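Local coordinates for protein virB8 (Agrobacterium tumefaciens, PDB 2CC3) that forms the periplasmic part of an inner-membrane type IV secretion component, a homodimer thought to help direct T-DNA transfer to plant cells, at residues 30-38 and 48-56; 16-27 and 65-75. All coordinates share one frame; numbering follows the deposited sequence.

In the fold
Both contacts belong to the NTF2-like periplasmic domain, in which helices pack on a four-stranded antiparallel sheet. Contact 2 brings the end of helix 6-23 and the chain after it against strand 69-82, an outer strand of the sheet, and lies about 8 Å from the chain's centre. Contact 1, nested in the loop that contact 2 closes, pairs helices 30-39 and 43-53 about 11 Å from the centre. Each has a buried side and a partly exposed one. Contact 1 is carried mainly by side chains, without backbone pairing, with aromatic rings inside and amides outside; contact 2 adds backbone pairing and charges that reach the second subunit. Arg22 packs on Tyr49 where the two meet.

Contact 1: 30-38 and 48-56; sequences AQYAYDLVS and NYQQFFNYP
Three aromatic residues, Tyr34 from 30-38 and Tyr49 and Phe53 from 48-56, form the apolar heart of this helix pair. The Tyr34 ring touches both others: its CD1 is 3.5 Å from Tyr49 CE2 and 3.6 Å from Phe53 CD2, and its plane is tilted by 36° to each of theirs. Tyr49 OH lies over the face of Phe53, closing the triangle, and comes within 3.2 Å of Tyr34 CA. Tyr34 CG is anti to the backbone N (chi1 176°), which carries the ring across the gap toward the second helix. At 10.6 Å between axes the gap is wide for a helix pair, and rings reaching in from both helices fill it.

The aliphatic packing is more exactly aimed. Val37 CG1 sits over the middle of the Tyr49 ring, 3.4 Å from its centroid, a CH-pi contact nearly along the ring normal. The small Ala30 leaves room for the tip of Phe53. Beyond the pair, Val37 also packs on Leu21, and Phe53 on Tyr25.

Polar groups hold the other side of the interface. Asn54, the first residue past its helix, gives an N-H from ND2 to Tyr34 OH (3.0 Å), the oxygen lying close to the amide plane. Gln50, extended beyond CG, crosses the Tyr34 side chain at about a right angle and donates from NE2 to Ser38 OG at 3.1 Å. Ser38 OG donates to Tyr34 O, a very short bond (2.5 Å) in the model; that oxygen also receives Ser38 N from the opposite face of the carbonyl plane. Such a relay would link the glutamine to the first helix's backbone.

With axes at 158°, the arrangement is an antiparallel helical hairpin with an aromatic cluster, part of the helical layer of this NTF2-like domain.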
loop_
_atom_site.group_PDB
_atom_site.type_symbol
_atom_site.label_atom_id
_atom_site.label_comp_id
_atom_site.label_asym_id
_atom_site.label_seq_id
_atom_site.Cartn_x
_atom_site.Cartn_y
_atom_site.Cartn_z
ATOM N N ALA A 30 6.928 -3.895 -8.691
ATOM C CA ALA A 30 8.011 -2.978 -9.050
ATOM C C ALA A 30 7.519 -1.639 -9.631
ATOM O O ALA A 30 8.003 -0.562 -9.226
ATOM C CB ALA A 30 9.017 -3.689 -9.979
ATOM N N GLN A 31 6.565 -1.707 -10.568
ATOM C CA GLN A 31 6.006 -0.524 -11.217
ATOM C C GLN A 31 5.079 0.285 -10.300
ATOM O O GLN A 31 5.138 1.524 -10.245
ATOM C CB GLN A 31 5.219 -0.943 -12.458
ATOM C CG GLN A 31 5.039 0.187 -13.491
ATOM C CD GLN A 31 6.211 0.232 -14.448
ATOM O OE1 GLN A 31 6.354 -0.650 -15.301
ATOM N NE2 GLN A 31 7.074 1.239 -14.295
ATOM N N TYR A 32 4.176 -0.419 -9.630
ATOM C CA TYR A 32 3.332 0.184 -8.630
ATOM C C TYR A 32 4.178 0.921 -7.569
ATOM O O TYR A 32 3.938 2.081 -7.280
ATOM C CB TYR A 32 2.404 -0.864 -7.990
ATOM C CG TYR A 32 1.760 -0.361 -6.708
ATOM C CD1 TYR A 32 0.905 0.740 -6.722
ATOM C CD2 TYR A 32 2.044 -0.960 -5.467
ATOM C CE1 TYR A 32 0.360 1.222 -5.566
ATOM C CE2 TYR A 32 1.467 -0.483 -4.287
ATOM C CZ TYR A 32 0.641 0.610 -4.348
ATOM O OH TYR A 32 0.058 1.097 -3.196
ATOM N N ALA A 33 5.170 0.258 -6.992
ATOM C CA ALA A 33 5.966 0.914 -5.945
ATOM C C ALA A 33 6.770 2.116 -6.495
ATOM O O ALA A 33 6.760 3.187 -5.906
ATOM C CB ALA A 33 6.839 -0.088 -5.232
ATOM N N TYR A 34 7.393 1.937 -7.652
ATOM C CA TYR A 34 8.185 2.980 -8.330
ATOM C C TYR A 34 7.407 4.277 -8.570
ATOM O O TYR A 34 7.943 5.370 -8.384
ATOM C CB TYR A 34 8.746 2.417 -9.649
ATOM C CG TYR A 34 9.510 3.414 -10.497
ATOM C CD1 TYR A 34 10.897 3.523 -10.390
ATOM C CD2 TYR A 34 8.854 4.247 -11.396
ATOM C CE1 TYR A 34 11.615 4.416 -11.150
ATOM C CE2 TYR A 34 9.559 5.159 -12.154
ATOM C CZ TYR A 34 10.948 5.231 -12.031
ATOM O OH TYR A 34 11.683 6.114 -12.789
ATOM N N ASP A 35 6.146 4.166 -8.988
ATOM C CA ASP A 35 5.335 5.356 -9.237
ATOM C C ASP A 35 4.910 6.100 -7.960
ATOM O O ASP A 35 4.954 7.337 -7.909
ATOM C CB ASP A 35 4.092 5.021 -10.074
ATOM C CG ASP A 35 4.426 4.365 -11.398
ATOM O OD1 ASP A 35 5.370 4.819 -12.098
ATOM O OD2 ASP A 35 3.724 3.385 -11.744
ATOM N N LEU A 36 4.437 5.359 -6.953
ATOM C CA LEU A 36 4.143 5.956 -5.647
ATOM C C LEU A 36 5.406 6.585 -5.009
ATOM O O LEU A 36 5.369 7.704 -4.572
ATOM C CB LEU A 36 3.467 4.945 -4.688
ATOM C CG LEU A 36 1.931 4.789 -4.548
ATOM C CD1 LEU A 36 1.565 4.196 -3.190
ATOM C CD2 LEU A 36 1.165 6.105 -4.734
ATOM N N VAL A 37 6.524 5.863 -4.984
ATOM C CA VAL A 37 7.766 6.415 -4.445
ATOM C C VAL A 37 8.143 7.714 -5.164
ATOM O O VAL A 37 8.409 8.715 -4.511
ATOM C CB VAL A 37 8.960 5.408 -4.511
ATOM C CG1 VAL A 37 10.256 6.135 -4.224
ATOM C CG2 VAL A 37 8.750 4.263 -3.497
ATOM N N SER A 38 8.132 7.691 -6.502
ATOM C CA SER A 38 8.472 8.885 -7.340
ATOM C C SER A 38 7.579 10.098 -7.083
ATOM O O SER A 38 8.048 11.230 -7.052
ATOM C CB SER A 38 8.401 8.533 -8.840
ATOM O OG SER A 38 9.214 7.402 -9.159
ATOM N N ASN A 48 17.563 10.535 -7.367
ATOM C CA ASN A 48 18.371 9.532 -6.658
ATOM C C ASN A 48 17.702 8.155 -6.683
ATOM O O ASN A 48 18.325 7.149 -7.014
ATOM C CB ASN A 48 18.627 9.991 -5.225
ATOM C CG ASN A 48 19.505 9.020 -4.422
ATOM O OD1 ASN A 48 19.085 8.506 -3.374
ATOM N ND2 ASN A 48 20.720 8.783 -4.898
ATOM N N TYR A 49 16.415 8.109 -6.369
ATOM C CA TYR A 49 15.716 6.828 -6.341
ATOM C C TYR A 49 15.638 6.183 -7.724
ATOM O O TYR A 49 15.907 4.971 -7.880
ATOM C CB TYR A 49 14.301 6.993 -5.753
ATOM C CG TYR A 49 13.387 5.792 -6.000
ATOM C CD1 TYR A 49 13.613 4.568 -5.337
ATOM C CD2 TYR A 49 12.294 5.888 -6.889
ATOM C CE1 TYR A 49 12.792 3.455 -5.552
ATOM C CE2 TYR A 49 11.447 4.779 -7.116
ATOM C CZ TYR A 49 11.709 3.571 -6.439
ATOM O OH TYR A 49 10.905 2.481 -6.641
ATOM N N GLN A 50 15.263 6.994 -8.721
ATOM C CA GLN A 50 15.088 6.513 -10.086
ATOM C C GLN A 50 16.368 6.013 -10.744
ATOM O O GLN A 50 16.337 5.004 -11.469
ATOM C CB GLN A 50 14.396 7.576 -10.948
ATOM C CG GLN A 50 12.926 7.772 -10.568
ATOM C CD GLN A 50 12.163 8.749 -11.455
ATOM O OE1 GLN A 50 12.742 9.625 -12.082
ATOM N NE2 GLN A 50 10.833 8.611 -11.475
ATOM N N GLN A 51 17.486 6.694 -10.476
ATOM C CA GLN A 51 18.784 6.313 -11.024
ATOM C C GLN A 51 19.292 5.011 -10.402
ATOM O O GLN A 51 19.989 4.231 -11.049
ATOM C CB GLN A 51 19.802 7.442 -10.822
ATOM C CG GLN A 51 20.781 7.611 -11.990
ATOM C CD GLN A 51 21.841 6.521 -12.029
ATOM O OE1 GLN A 51 22.295 6.038 -10.980
ATOM N NE2 GLN A 51 22.239 6.125 -13.236
ATOM N N PHE A 52 18.937 4.792 -9.142
ATOM C CA PHE A 52 19.259 3.548 -8.472
ATOM C C PHE A 52 18.384 2.384 -8.982
ATOM O O PHE A 52 18.889 1.336 -9.403
ATOM C CB PHE A 52 19.145 3.688 -6.945
ATOM C CG PHE A 52 19.113 2.372 -6.250
ATOM C CD1 PHE A 52 20.243 1.561 -6.243
ATOM C CD2 PHE A 52 17.934 1.892 -5.687
ATOM C CE1 PHE A 52 20.212 0.326 -5.661
ATOM C CE2 PHE A 52 17.902 0.636 -5.087
ATOM C CZ PHE A 52 19.037 -0.138 -5.072
ATOM N N PHE A 53 17.079 2.596 -8.969
ATOM C CA PHE A 53 16.124 1.576 -9.371
ATOM C C PHE A 53 16.149 1.188 -10.854
ATOM O O PHE A 53 16.012 -0.007 -11.179
ATOM C CB PHE A 53 14.707 2.012 -8.999
ATOM C CG PHE A 53 13.770 0.872 -8.812
ATOM C CD1 PHE A 53 13.845 0.079 -7.674
ATOM C CD2 PHE A 53 12.824 0.578 -9.775
ATOM C CE1 PHE A 53 12.994 -0.973 -7.503
ATOM C CE2 PHE A 53 11.959 -0.481 -9.611
ATOM C CZ PHE A 53 12.044 -1.263 -8.481
ATOM N N ASN A 54 16.288 2.173 -11.748
ATOM C CA ASN A 54 16.167 1.882 -13.187
ATOM C C ASN A 54 17.350 1.118 -13.791
ATOM O O ASN A 54 18.472 1.191 -13.279
ATOM C CB ASN A 54 15.858 3.158 -13.988
ATOM C CG ASN A 54 14.429 3.628 -13.788
ATOM O OD1 ASN A 54 13.505 2.818 -13.684
ATOM N ND2 ASN A 54 14.241 4.931 -13.731
ATOM N N TYR A 55 17.068 0.353 -14.851
ATOM C CA TYR A 55 18.100 -0.110 -15.787
ATOM C C TYR A 55 18.733 1.134 -16.415
ATOM O O TYR A 55 18.020 2.086 -16.727
ATOM C CB TYR A 55 17.492 -0.975 -16.901
ATOM C CG TYR A 55 16.548 -2.075 -16.448
ATOM C CD1 TYR A 55 17.006 -3.139 -15.673
ATOM C CD2 TYR A 55 15.199 -2.069 -16.821
ATOM C CE1 TYR A 55 16.133 -4.158 -15.260
ATOM C CE2 TYR A 55 14.322 -3.078 -16.406
ATOM C CZ TYR A 55 14.796 -4.119 -15.634
ATOM O OH TYR A 55 13.955 -5.139 -15.224
ATOM N N PRO A 56 20.063 1.114 -16.658
ATOM C CA PRO A 56 20.962 -0.040 -16.633
ATOM C C PRO A 56 21.772 -0.252 -15.349
ATOM O O PRO A 56 22.797 -0.935 -15.400
ATOM C CB PRO A 56 21.919 0.257 -17.792
ATOM C CG PRO A 56 21.932 1.776 -17.910
ATOM C CD PRO A 56 20.797 2.329 -17.048
#

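Contact 2: 16-27 and 65-75; sequences WEYVRLRESYDA and LGKHGRLEVEH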
loop_
_atom_site.group_PDB
_atom_site.type_symbol
_atom_site.label_atom_id
_atom_site.label_comp_id
_atom_site.label_asym_id
_atom_site.label_seq_id
_atom_site.Cartn_x
_atom_site.Cartn_y
_atom_site.Cartn_z
ATOM N N TRP A 16 6.400 5.644 6.570
ATOM C CA TRP A 16 6.666 4.196 6.608
ATOM C C TRP A 16 6.297 3.512 5.339
ATOM O O TRP A 16 7.010 2.626 4.844
ATOM C CB TRP A 16 5.947 3.514 7.775
ATOM C CG TRP A 16 6.037 2.042 7.627
ATOM C CD1 TRP A 16 4.995 1.179 7.403
ATOM C CD2 TRP A 16 7.219 1.249 7.611
ATOM N NE1 TRP A 16 5.456 -0.098 7.262
ATOM C CE2 TRP A 16 6.821 -0.089 7.388
ATOM C CE3 TRP A 16 8.586 1.532 7.764
ATOM C CZ2 TRP A 16 7.742 -1.147 7.320
ATOM C CZ3 TRP A 16 9.496 0.483 7.687
ATOM C CH2 TRP A 16 9.072 -0.828 7.463
ATOM N N GLU A 17 5.142 3.876 4.801
ATOM C CA GLU A 17 4.762 3.377 3.477
ATOM C C GLU A 17 5.824 3.792 2.436
ATOM O O GLU A 17 6.224 2.992 1.584
ATOM C CB GLU A 17 3.376 3.881 3.109
ATOM C CG GLU A 17 2.903 3.440 1.750
ATOM C CD GLU A 17 1.746 4.273 1.252
ATOM O OE1 GLU A 17 1.227 5.155 2.012
ATOM O OE2 GLU A 17 1.368 4.055 0.083
ATOM N N TYR A 18 6.301 5.031 2.532
ATOM C CA TYR A 18 7.433 5.481 1.703
ATOM C C TYR A 18 8.612 4.555 1.843
ATOM O O TYR A 18 9.094 3.950 0.854
ATOM C CB TYR A 18 7.858 6.927 2.007
ATOM C CG TYR A 18 8.909 7.463 1.027
ATOM C CD1 TYR A 18 8.521 8.048 -0.185
ATOM C CD2 TYR A 18 10.283 7.387 1.324
ATOM C CE1 TYR A 18 9.473 8.543 -1.084
ATOM C CE2 TYR A 18 11.238 7.853 0.452
ATOM C CZ TYR A 18 10.840 8.434 -0.757
ATOM O OH TYR A 18 11.785 8.896 -1.642
ATOM N N VAL A 19 9.089 4.411 3.069
ATOM C CA VAL A 19 10.195 3.475 3.313
ATOM C C VAL A 19 9.896 2.096 2.752
ATOM O O VAL A 19 10.688 1.537 1.971
ATOM C CB VAL A 19 10.498 3.342 4.830
ATOM C CG1 VAL A 19 11.618 2.317 5.089
ATOM C CG2 VAL A 19 10.855 4.671 5.381
ATOM N N ARG A 20 8.740 1.541 3.124
ATOM C CA ARG A 20 8.447 0.186 2.726
ATOM C C ARG A 20 8.473 0.062 1.198
ATOM O O ARG A 20 9.079 -0.869 0.657
ATOM C CB ARG A 20 7.092 -0.247 3.306
ATOM C CG ARG A 20 6.679 -1.670 3.039
ATOM C CD ARG A 20 5.184 -1.922 3.431
ATOM N NE ARG A 20 4.215 -1.290 2.512
ATOM C CZ ARG A 20 3.682 -1.859 1.415
ATOM N NH1 ARG A 20 3.981 -3.111 1.032
ATOM N NH2 ARG A 20 2.819 -1.166 0.685
ATOM N N LEU A 21 7.770 0.963 0.502
ATOM C CA LEU A 21 7.688 0.895 -0.970
ATOM C C LEU A 21 9.063 1.090 -1.626
ATOM O O LEU A 21 9.382 0.474 -2.634
ATOM C CB LEU A 21 6.667 1.913 -1.531
ATOM C CG LEU A 21 5.155 1.658 -1.393
ATOM C CD1 LEU A 21 4.412 2.932 -1.657
ATOM C CD2 LEU A 21 4.585 0.562 -2.299
ATOM N N ARG A 22 9.887 1.938 -1.029
ATOM C CA ARG A 22 11.189 2.245 -1.601
ATOM C C ARG A 22 12.226 1.142 -1.346
ATOM O O ARG A 22 13.071 0.881 -2.214
ATOM C CB ARG A 22 11.658 3.628 -1.132
ATOM C CG ARG A 22 13.065 3.951 -1.575
ATOM C CD ARG A 22 13.420 5.422 -1.513
ATOM N NE ARG A 22 14.760 5.606 -2.091
ATOM C CZ ARG A 22 15.296 6.786 -2.352
ATOM N NH1 ARG A 22 14.610 7.892 -2.106
ATOM N NH2 ARG A 22 16.501 6.863 -2.869
ATOM N N GLU A 23 12.145 0.473 -0.194
ATOM C CA GLU A 23 13.196 -0.441 0.225
ATOM C C GLU A 23 12.835 -1.920 -0.006
ATOM O O GLU A 23 13.708 -2.795 0.050
ATOM C CB GLU A 23 13.585 -0.174 1.703
ATOM C CG GLU A 23 14.019 1.281 2.021
ATOM C CD GLU A 23 15.229 1.760 1.197
ATOM O OE1 GLU A 23 15.988 0.889 0.703
ATOM O OE2 GLU A 23 15.421 2.997 1.048
ATOM N N SER A 24 11.540 -2.176 -0.223
ATOM C CA SER A 24 11.017 -3.480 -0.629
ATOM C C SER A 24 11.309 -3.722 -2.096
ATOM O O SER A 24 11.572 -2.769 -2.833
ATOM C CB SER A 24 9.501 -3.509 -0.448
ATOM O OG SER A 24 9.170 -4.141 0.751
ATOM N N TYR A 25 11.254 -4.980 -2.527
ATOM C CA TYR A 25 11.300 -5.300 -3.968
ATOM C C TYR A 25 10.536 -6.566 -4.321
ATOM O O TYR A 25 10.734 -7.628 -3.728
ATOM C CB TYR A 25 12.728 -5.450 -4.534
ATOM C CG TYR A 25 12.707 -5.869 -6.007
ATOM C CD1 TYR A 25 12.380 -4.938 -6.996
ATOM C CD2 TYR A 25 12.958 -7.183 -6.403
ATOM C CE1 TYR A 25 12.324 -5.285 -8.329
ATOM C CE2 TYR A 25 12.909 -7.539 -7.748
ATOM C CZ TYR A 25 12.584 -6.574 -8.701
ATOM O OH TYR A 25 12.532 -6.849 -10.049
ATOM N N ASP A 26 9.695 -6.454 -5.333
ATOM C CA ASP A 26 8.975 -7.608 -5.861
ATOM C C ASP A 26 8.724 -7.277 -7.323
ATOM O O ASP A 26 8.123 -6.250 -7.622
ATOM C CB ASP A 26 7.658 -7.769 -5.084
ATOM C CG ASP A 26 6.899 -9.028 -5.453
ATOM O OD1 ASP A 26 7.282 -10.117 -5.001
ATOM O OD2 ASP A 26 5.886 -8.933 -6.181
ATOM N N ALA A 27 9.196 -8.112 -8.241
ATOM C CA ALA A 27 9.000 -7.814 -9.676
ATOM C C ALA A 27 7.532 -7.477 -10.041
ATOM O O ALA A 27 7.274 -6.631 -10.905
ATOM C CB ALA A 27 9.529 -8.965 -10.532
ATOM N N LEU A 65 17.931 -9.220 -8.544
ATOM C CA LEU A 65 16.943 -10.174 -8.083
ATOM C C LEU A 65 15.932 -10.561 -9.154
ATOM O O LEU A 65 15.578 -11.735 -9.259
ATOM C CB LEU A 65 16.253 -9.675 -6.807
ATOM C CG LEU A 65 17.180 -9.371 -5.622
ATOM C CD1 LEU A 65 16.471 -8.612 -4.532
ATOM C CD2 LEU A 65 17.841 -10.656 -5.080
ATOM N N GLY A 66 15.505 -9.591 -9.959
ATOM C CA GLY A 66 14.531 -9.821 -11.018
ATOM C C GLY A 66 13.297 -10.532 -10.513
ATOM O O GLY A 66 12.644 -10.106 -9.551
ATOM N N LYS A 67 13.007 -11.656 -11.139
ATOM C CA LYS A 67 11.807 -12.397 -10.856
ATOM C C LYS A 67 12.087 -13.471 -9.820
ATOM O O LYS A 67 11.162 -14.100 -9.334
ATOM C CB LYS A 67 11.274 -12.999 -12.166
ATOM C CG LYS A 67 11.587 -12.109 -13.404
ATOM C CD LYS A 67 10.424 -11.960 -14.412
ATOM C CE LYS A 67 9.206 -11.244 -13.813
ATOM N NZ LYS A 67 8.384 -12.160 -12.954
ATOM N N HIS A 68 13.363 -13.649 -9.465
ATOM C CA HIS A 68 13.834 -14.778 -8.629
ATOM C C HIS A 68 14.155 -14.447 -7.170
ATOM O O HIS A 68 14.674 -15.302 -6.429
ATOM C CB HIS A 68 15.094 -15.384 -9.237
ATOM C CG HIS A 68 14.829 -16.305 -10.379
ATOM N ND1 HIS A 68 15.325 -17.586 -10.424
ATOM C CD2 HIS A 68 14.119 -16.131 -11.519
ATOM C CE1 HIS A 68 14.936 -18.163 -11.545
ATOM N NE2 HIS A 68 14.205 -17.301 -12.229
ATOM N N GLY A 69 13.891 -13.213 -6.769
ATOM C CA GLY A 69 14.180 -12.785 -5.422
ATOM C C GLY A 69 13.305 -11.618 -5.033
ATOM O O GLY A 69 12.687 -10.971 -5.879
ATOM N N ARG A 70 13.261 -11.359 -3.738
ATOM C CA ARG A 70 12.451 -10.293 -3.166
ATOM C C ARG A 70 13.171 -9.725 -1.957
ATOM O O ARG A 70 13.969 -10.424 -1.335
ATOM C CB ARG A 70 11.106 -10.846 -2.690
ATOM C CG ARG A 70 10.027 -10.920 -3.742
ATOM C CD ARG A 70 9.081 -12.097 -3.470
ATOM N NE ARG A 70 8.113 -11.836 -2.401
ATOM C CZ ARG A 70 6.895 -12.383 -2.347
ATOM N NH1 ARG A 70 6.497 -13.217 -3.306
ATOM N NH2 ARG A 70 6.075 -12.104 -1.335
ATOM N N LEU A 71 12.843 -8.474 -1.634
ATOM C CA LEU A 71 13.259 -7.811 -0.414
ATOM C C LEU A 71 12.007 -7.437 0.356
ATOM O O LEU A 71 11.104 -6.816 -0.196
ATOM C CB LEU A 71 14.096 -6.553 -0.729
ATOM C CG LEU A 71 15.497 -6.676 -1.353
ATOM C CD1 LEU A 71 15.969 -5.376 -2.028
ATOM C CD2 LEU A 71 16.557 -7.162 -0.370
ATOM N N GLU A 72 11.945 -7.862 1.623
ATOM C CA GLU A 72 10.876 -7.497 2.546
ATOM C C GLU A 72 11.348 -6.609 3.714
ATOM O O GLU A 72 12.482 -6.726 4.182
ATOM C CB GLU A 72 10.164 -8.756 3.070
ATOM C CG GLU A 72 9.208 -9.337 2.043
ATOM C CD GLU A 72 8.708 -10.719 2.405
ATOM O OE1 GLU A 72 8.603 -11.023 3.626
ATOM O OE2 GLU A 72 8.422 -11.499 1.461
ATOM N N VAL A 73 10.442 -5.748 4.192
ATOM C CA VAL A 73 10.775 -4.719 5.153
ATOM C C VAL A 73 9.801 -4.800 6.327
ATOM O O VAL A 73 8.586 -4.824 6.144
ATOM C CB VAL A 73 10.848 -3.316 4.461
ATOM C CG1 VAL A 73 10.752 -2.175 5.448
ATOM C CG2 VAL A 73 12.145 -3.185 3.677
ATOM N N GLU A 74 10.361 -4.890 7.531
ATOM C CA GLU A 74 9.598 -4.918 8.767
ATOM C C GLU A 74 9.868 -3.644 9.511
ATOM O O GLU A 74 11.023 -3.368 9.780
ATOM C CB GLU A 74 10.137 -6.019 9.672
ATOM C CG GLU A 74 9.543 -7.394 9.567
ATOM C CD GLU A 74 10.496 -8.455 10.151
ATOM O OE1 GLU A 74 11.241 -8.135 11.120
ATOM O OE2 GLU A 74 10.508 -9.593 9.640
ATOM N N HIS A 75 8.836 -2.910 9.925
ATOM C CA HIS A 75 9.047 -1.721 10.747
ATOM C C HIS A 75 9.691 -2.144 12.066
ATOM O O HIS A 75 9.367 -3.233 12.586
ATOM C CB HIS A 75 7.721 -1.044 11.030
ATOM C CG HIS A 75 7.828 0.301 11.693
ATOM N ND1 HIS A 75 7.420 0.527 12.992
ATOM C CD2 HIS A 75 8.223 1.506 11.209
ATOM C CE1 HIS A 75 7.588 1.804 13.286
ATOM N NE2 HIS A 75 8.070 2.420 12.218
#
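Tyr25, Val73 and Trp16 bury the most surface where helix 16-23 and the residues after it run antiparallel to strand 69-75, a helix-on-sheet packing of the NTF2-like fold. Tyr25 N donates to Leu71 O at 3.0 Å, and Leu71 N returns a bond to Tyr25 O at 3.1 Å, making a single antiparallel hydrogen-bonded bridge that adds the chain beyond the helix to the edge of the sheet. With chi1 at 176° the Tyr25 ring swings away from its own N and lies beside Gly66 to Gly69, its edge toward Gly66 O and Gly69 O. Its hydroxyl gives Gly66 O a weak bond, so a tyrosine offers both apolar surface to Leu65 and a polar end to the turn. Gly66 suits that turn, type II' from Leu65 to His68, because its phi is positive.

Val73 points its branched side chain at the helix, with CG2 3.9 Å from Glu23 CB; a compact beta-branched residue fits both the strand and this close approach. The carboxylate of Glu23 leads away to Tyr135.

Trp16 spreads its broad indole beside Val73 and against His75, whose CB lies over the six-membered ring, 3.7 Å from its centroid (CH-pi), while the imidazole edge is turned to the same ring at 75°. Arg20 CB lies over the opposite face. Leu124 of the second subunit packs on both Trp16 and His75, while His75 NE2 is hydrogen-bonded to Ser78 OG.

Charges gather beside the Tyr25 bridge. Arg70 NH1 forms a salt bridge with Asp28 OD1 of the second subunit, which brings this end into the dimer interface. Within the chain, Asp26 OD1 lies over the face of the Arg70 guanidinium, 3.2 Å from NE, an attraction of charges without a directed hydrogen bond.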